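Local coordinates for protein exodeoxyribonuclease III (Methanosarcina mazei, PDB 5J8N) that probably cleaves DNA at abasic sites and trims 3' ends as a magnesium-dependent phosphodiesterase of the exonuclease III family, at residues A[220-225]-A[246-251]; A[6-11]-A[147-152]. The protein carries 3 engineered substitutions. All blocks are in the same frame, centred on the assembly; numbering follows the deposited sequence.

In the fold
Both contacts bridge the two beta sheets of a DNase I-like sandwich, and their centres lie about 6 Å apart. Contact 2 (6-11 with 147-152) faces strand 3-10 of one sheet against strand 146-149 of the other; contact 1 (220-225 with 246-251) joins strand 218-227, the neighbour of 146-149, to the loop entering strand 251-256, the neighbour of 3-10. S246 OG probably hydrogen-bonds to N10 O at 2.7 Å, and F225 N to I148 O at 2.8 Å. At the predicted catalytic end, H248 CE1 packs 3.2 Å from D151 OD2. The magnesium, held by N12 and E38, lies about 4 Å from the nearest side-chain atom of N10.

Contact 1: residues A[220-225]-A[246-251]; sequences RLDYVF and SDHCPV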
# COMPACT_ATOMS: atom_id res chain seq x y z
N ARG A 220 5.52 -7.71 8.27
CA ARG A 220 4.75 -7.55 7.03
C ARG A 220 3.70 -6.47 7.25
O ARG A 220 2.67 -6.69 7.90
CB ARG A 220 4.10 -8.88 6.63
CG ARG A 220 3.63 -8.84 5.17
CD ARG A 220 3.24 -10.26 4.66
NE ARG A 220 2.09 -10.80 5.41
CZ ARG A 220 0.83 -10.84 4.97
NH1 ARG A 220 -0.14 -11.36 5.75
NH2 ARG A 220 0.49 -10.43 3.74
N LEU A 221 4.03 -5.27 6.77
CA LEU A 221 3.17 -4.08 6.89
C LEU A 221 2.46 -3.73 5.61
O LEU A 221 1.55 -2.90 5.62
CB LEU A 221 4.00 -2.86 7.31
CG LEU A 221 4.81 -3.07 8.61
CD1 LEU A 221 5.56 -1.80 8.95
CD2 LEU A 221 3.85 -3.42 9.77
N ASP A 222 2.93 -4.31 4.49
CA ASP A 222 2.45 -3.92 3.16
C ASP A 222 1.70 -5.08 2.57
O ASP A 222 2.16 -6.23 2.63
CB ASP A 222 3.65 -3.53 2.27
CG ASP A 222 4.41 -2.42 2.90
OD1 ASP A 222 3.99 -1.24 2.74
OD2 ASP A 222 5.40 -2.70 3.61
N TYR A 223 0.55 -4.78 1.95
CA TYR A 223 -0.39 -5.80 1.51
C TYR A 223 -1.04 -5.41 0.19
O TYR A 223 -1.08 -4.22 -0.15
CB TYR A 223 -1.52 -5.95 2.54
CG TYR A 223 -1.15 -6.29 3.96
CD1 TYR A 223 -0.61 -5.33 4.82
CD2 TYR A 223 -1.44 -7.56 4.48
CE1 TYR A 223 -0.29 -5.63 6.14
CE2 TYR A 223 -1.12 -7.89 5.82
CZ TYR A 223 -0.58 -6.88 6.63
OH TYR A 223 -0.34 -7.20 7.95
N VAL A 224 -1.56 -6.40 -0.50
CA VAL A 224 -2.56 -6.10 -1.52
C VAL A 224 -3.77 -6.93 -1.18
O VAL A 224 -3.71 -8.17 -1.10
CB VAL A 224 -2.11 -6.35 -2.98
CG1 VAL A 224 -3.16 -5.83 -3.94
CG2 VAL A 224 -0.74 -5.69 -3.26
N PHE A 225 -4.90 -6.28 -0.94
CA PHE A 225 -6.17 -6.94 -0.68
C PHE A 225 -7.04 -6.92 -1.90
O PHE A 225 -6.95 -5.99 -2.72
CB PHE A 225 -6.92 -6.24 0.45
CG PHE A 225 -6.11 -6.05 1.70
CD1 PHE A 225 -5.94 -7.12 2.59
CD2 PHE A 225 -5.52 -4.86 1.95
CE1 PHE A 225 -5.18 -6.94 3.77
CE2 PHE A 225 -4.75 -4.66 3.12
CZ PHE A 225 -4.58 -5.73 4.02
N SER A 246 14.57 1.50 0.53
CA SER A 246 13.66 2.02 1.52
C SER A 246 13.68 1.10 2.74
O SER A 246 14.29 0.00 2.71
CB SER A 246 12.25 2.03 0.91
OG SER A 246 11.23 2.37 1.86
N ASP A 247 13.05 1.50 3.84
CA ASP A 247 12.87 0.56 4.95
C ASP A 247 11.83 -0.49 4.65
O ASP A 247 11.86 -1.52 5.28
CB ASP A 247 12.55 1.30 6.29
CG ASP A 247 11.39 2.28 6.23
OD1 ASP A 247 10.92 2.72 5.15
OD2 ASP A 247 10.92 2.64 7.35
N HIS A 248 10.90 -0.22 3.72
CA HIS A 248 9.99 -1.24 3.20
C HIS A 248 10.55 -1.82 1.90
O HIS A 248 11.31 -1.14 1.19
CB HIS A 248 8.62 -0.67 2.85
CG HIS A 248 7.87 -0.09 4.01
ND1 HIS A 248 6.69 -0.64 4.47
CD2 HIS A 248 8.10 1.02 4.74
CE1 HIS A 248 6.23 0.12 5.46
NE2 HIS A 248 7.08 1.11 5.65
N CYS A 249 10.13 -3.04 1.58
CA CYS A 249 10.29 -3.53 0.20
C CYS A 249 8.94 -3.58 -0.46
O CYS A 249 7.91 -3.52 0.20
CB CYS A 249 10.98 -4.93 0.17
SG CYS A 249 9.92 -6.29 0.74
N PRO A 250 8.90 -3.72 -1.77
CA PRO A 250 7.61 -3.77 -2.47
C PRO A 250 6.88 -5.08 -2.25
O PRO A 250 7.49 -6.10 -1.89
CB PRO A 250 7.99 -3.65 -3.97
CG PRO A 250 9.41 -3.07 -3.96
CD PRO A 250 10.04 -3.66 -2.72
N VAL A 251 5.58 -5.02 -2.52
CA VAL A 251 4.72 -6.17 -2.64
C VAL A 251 3.93 -6.08 -3.92
O VAL A 251 3.93 -5.03 -4.58
CB VAL A 251 3.75 -6.28 -1.40
CG1 VAL A 251 4.54 -6.40 -0.11
CG2 VAL A 251 2.80 -5.08 -1.31
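The loop leading into strand 251-256 presents a histidine to a carboxylate on strand 218-227, a His-carboxylate hydrogen bond at the predicted active site of this DNase I-like fold. At its start, S246 OG accepts the backbone N-H of H248, an ST turn with an N-to-OG distance of 3.2 Å; OG also hydrogen-bonds to N10 O. H248 follows, CG anti to its carbonyl carbon (chi1 -62°), which carries the imidazole to D222. Its ND1 donates to OD2 of D222 at 2.6 Å, nearly straight at 173°. OD2 lies in the ring plane and uses its syn lone pair, while the carboxylate is turned 74° from the ring. S204 also hydrogen-bonds to OD2, so two partners grip this oxygen; the buried carboxylate would probably steady the ring's tautomer and raise its basicity, consistent with the predicted role of H248 as proton acceptor. L221 CD1 packs near CE1 of H248 at 4.0 Å. C249 and P250 carry the chain past to V251, which lays both methyls against the strand, CG1 over D222 and CG2 on toward V224. V251 CG2 meets V224 CG2 at 4.1 Å. V251 CG1 comes to 3.6 Å from the carbonyl O of D222.

Contact 2: residues A[6-11]-A[147-152]; sequences LISWNV and VICGDV
Among the flat groups, the amide of N10 and the carboxylate of D151 meet at their tips, their planes 59° apart. N10 ND2 donates to OD2 of D151 at 2.7 Å, using that oxygen's anti lone pair; the bond is bent, 138° at the hydrogen, and the acceptor is tilted out of the amide plane. The W9 indole, on the other side of its strand, has V11 CG1 3.7 Å above one face, near the rim, and its NE1 hydrogen-bonds to the carbonyl of H248. Both N10 and D151 hold their CG anti to the backbone N, so the two side chains extend into the interface between the sheets. The other amide end is fixed too: N10 OD1 accepts from the backbone N of N12. An alanine at N10 would lose both hydrogen bonds and would probably leave the D151 carboxylate less firmly oriented beside the metal site. Farther back, S8 OG lies 3.7 Å from C149 CB and is hydrogen-bonded to Q37 NE2. L6 then spreads its two methyls, CD1 reaching V147 CG1 and CD2 reaching C149 SG, each at 4.4 Å. No backbone ladder joins these segments: their strand axes approach to 8.9 Å and run 31° apart. The chain bends sharply at G150, in a backbone conformation where a beta carbon would collide with the carbonyl O of C149, so glycine is required. The two facing sheets form the DNase I-like sandwich of the AP/ExoA family, and N10 and D151 sit at the strand ends where the family's metal site is predicted.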
# COMPACT_ATOMS: atom_id res chain seq x y z
N LEU A 6 0.97 -5.71 -10.85
CA LEU A 6 0.99 -4.57 -9.99
C LEU A 6 2.07 -4.68 -8.91
O LEU A 6 2.25 -5.74 -8.31
CB LEU A 6 -0.38 -4.41 -9.32
CG LEU A 6 -0.53 -3.26 -8.32
CD1 LEU A 6 -2.00 -2.73 -8.40
CD2 LEU A 6 -0.17 -3.67 -6.95
N ILE A 7 2.78 -3.57 -8.65
CA ILE A 7 3.74 -3.53 -7.54
C ILE A 7 3.42 -2.29 -6.73
O ILE A 7 2.97 -1.27 -7.26
CB ILE A 7 5.17 -3.57 -8.08
CG1 ILE A 7 6.21 -3.75 -6.95
CG2 ILE A 7 5.54 -2.30 -8.92
CD1 ILE A 7 7.58 -4.18 -7.49
N SER A 8 3.60 -2.37 -5.42
CA SER A 8 3.27 -1.36 -4.45
C SER A 8 4.42 -1.20 -3.50
O SER A 8 4.96 -2.23 -3.01
CB SER A 8 2.01 -1.79 -3.72
OG SER A 8 1.65 -0.88 -2.65
N TRP A 9 4.84 0.02 -3.22
CA TRP A 9 6.05 0.22 -2.47
C TRP A 9 5.99 1.49 -1.63
O TRP A 9 5.83 2.58 -2.20
CB TRP A 9 7.26 0.31 -3.45
CG TRP A 9 8.62 0.25 -2.78
CD1 TRP A 9 8.93 -0.18 -1.50
CD2 TRP A 9 9.87 0.56 -3.40
NE1 TRP A 9 10.33 -0.15 -1.30
CE2 TRP A 9 10.90 0.29 -2.48
CE3 TRP A 9 10.19 1.00 -4.69
CZ2 TRP A 9 12.24 0.51 -2.77
CZ3 TRP A 9 11.53 1.19 -5.00
CH2 TRP A 9 12.55 0.96 -4.02
N ASN A 10 6.19 1.37 -0.32
CA ASN A 10 6.43 2.56 0.51
C ASN A 10 7.90 2.92 0.39
O ASN A 10 8.77 2.10 0.79
CB ASN A 10 6.06 2.29 1.97
CG ASN A 10 6.40 3.46 2.88
OD1 ASN A 10 7.43 4.12 2.70
ND2 ASN A 10 5.54 3.71 3.89
N VAL A 11 8.16 4.06 -0.25
CA VAL A 11 9.50 4.45 -0.64
C VAL A 11 10.23 5.26 0.41
O VAL A 11 11.42 5.55 0.27
CB VAL A 11 9.50 5.22 -1.96
CG1 VAL A 11 9.12 4.26 -3.12
CG2 VAL A 11 8.59 6.42 -1.96
N VAL A 147 -9.22 -3.63 -5.63
CA VAL A 147 -7.84 -3.97 -5.33
C VAL A 147 -7.37 -2.85 -4.42
O VAL A 147 -7.49 -1.67 -4.79
CB VAL A 147 -6.98 -4.03 -6.60
CG1 VAL A 147 -5.52 -4.32 -6.24
CG2 VAL A 147 -7.50 -5.07 -7.49
N ILE A 148 -6.86 -3.18 -3.24
CA ILE A 148 -6.39 -2.19 -2.29
C ILE A 148 -4.96 -2.49 -1.96
O ILE A 148 -4.64 -3.53 -1.39
CB ILE A 148 -7.23 -2.21 -0.98
CG1 ILE A 148 -8.71 -1.99 -1.34
CG2 ILE A 148 -6.73 -1.15 -0.01
CD1 ILE A 148 -9.60 -3.19 -0.96
N CYS A 149 -4.07 -1.57 -2.30
CA CYS A 149 -2.66 -1.85 -1.97
C CYS A 149 -2.13 -0.74 -1.10
O CYS A 149 -2.52 0.45 -1.20
CB CYS A 149 -1.80 -1.97 -3.22
SG CYS A 149 -1.75 -0.54 -4.33
N GLY A 150 -1.13 -1.11 -0.31
CA GLY A 150 -0.37 -0.08 0.38
C GLY A 150 0.12 -0.56 1.71
O GLY A 150 0.21 -1.76 2.02
N ASP A 151 0.52 0.44 2.50
CA ASP A 151 1.18 0.24 3.79
C ASP A 151 0.12 0.38 4.84
O ASP A 151 -0.35 1.50 5.11
CB ASP A 151 2.28 1.28 3.91
CG ASP A 151 2.96 1.29 5.22
OD1 ASP A 151 2.70 0.44 6.08
OD2 ASP A 151 3.83 2.20 5.41
N VAL A 152 -0.27 -0.76 5.40
CA VAL A 152 -1.33 -0.80 6.41
C VAL A 152 -0.75 -0.38 7.77
O VAL A 152 -1.50 -0.04 8.69
CB VAL A 152 -1.90 -2.23 6.42
CG1 VAL A 152 -2.93 -2.45 7.54
CG2 VAL A 152 -2.52 -2.53 5.05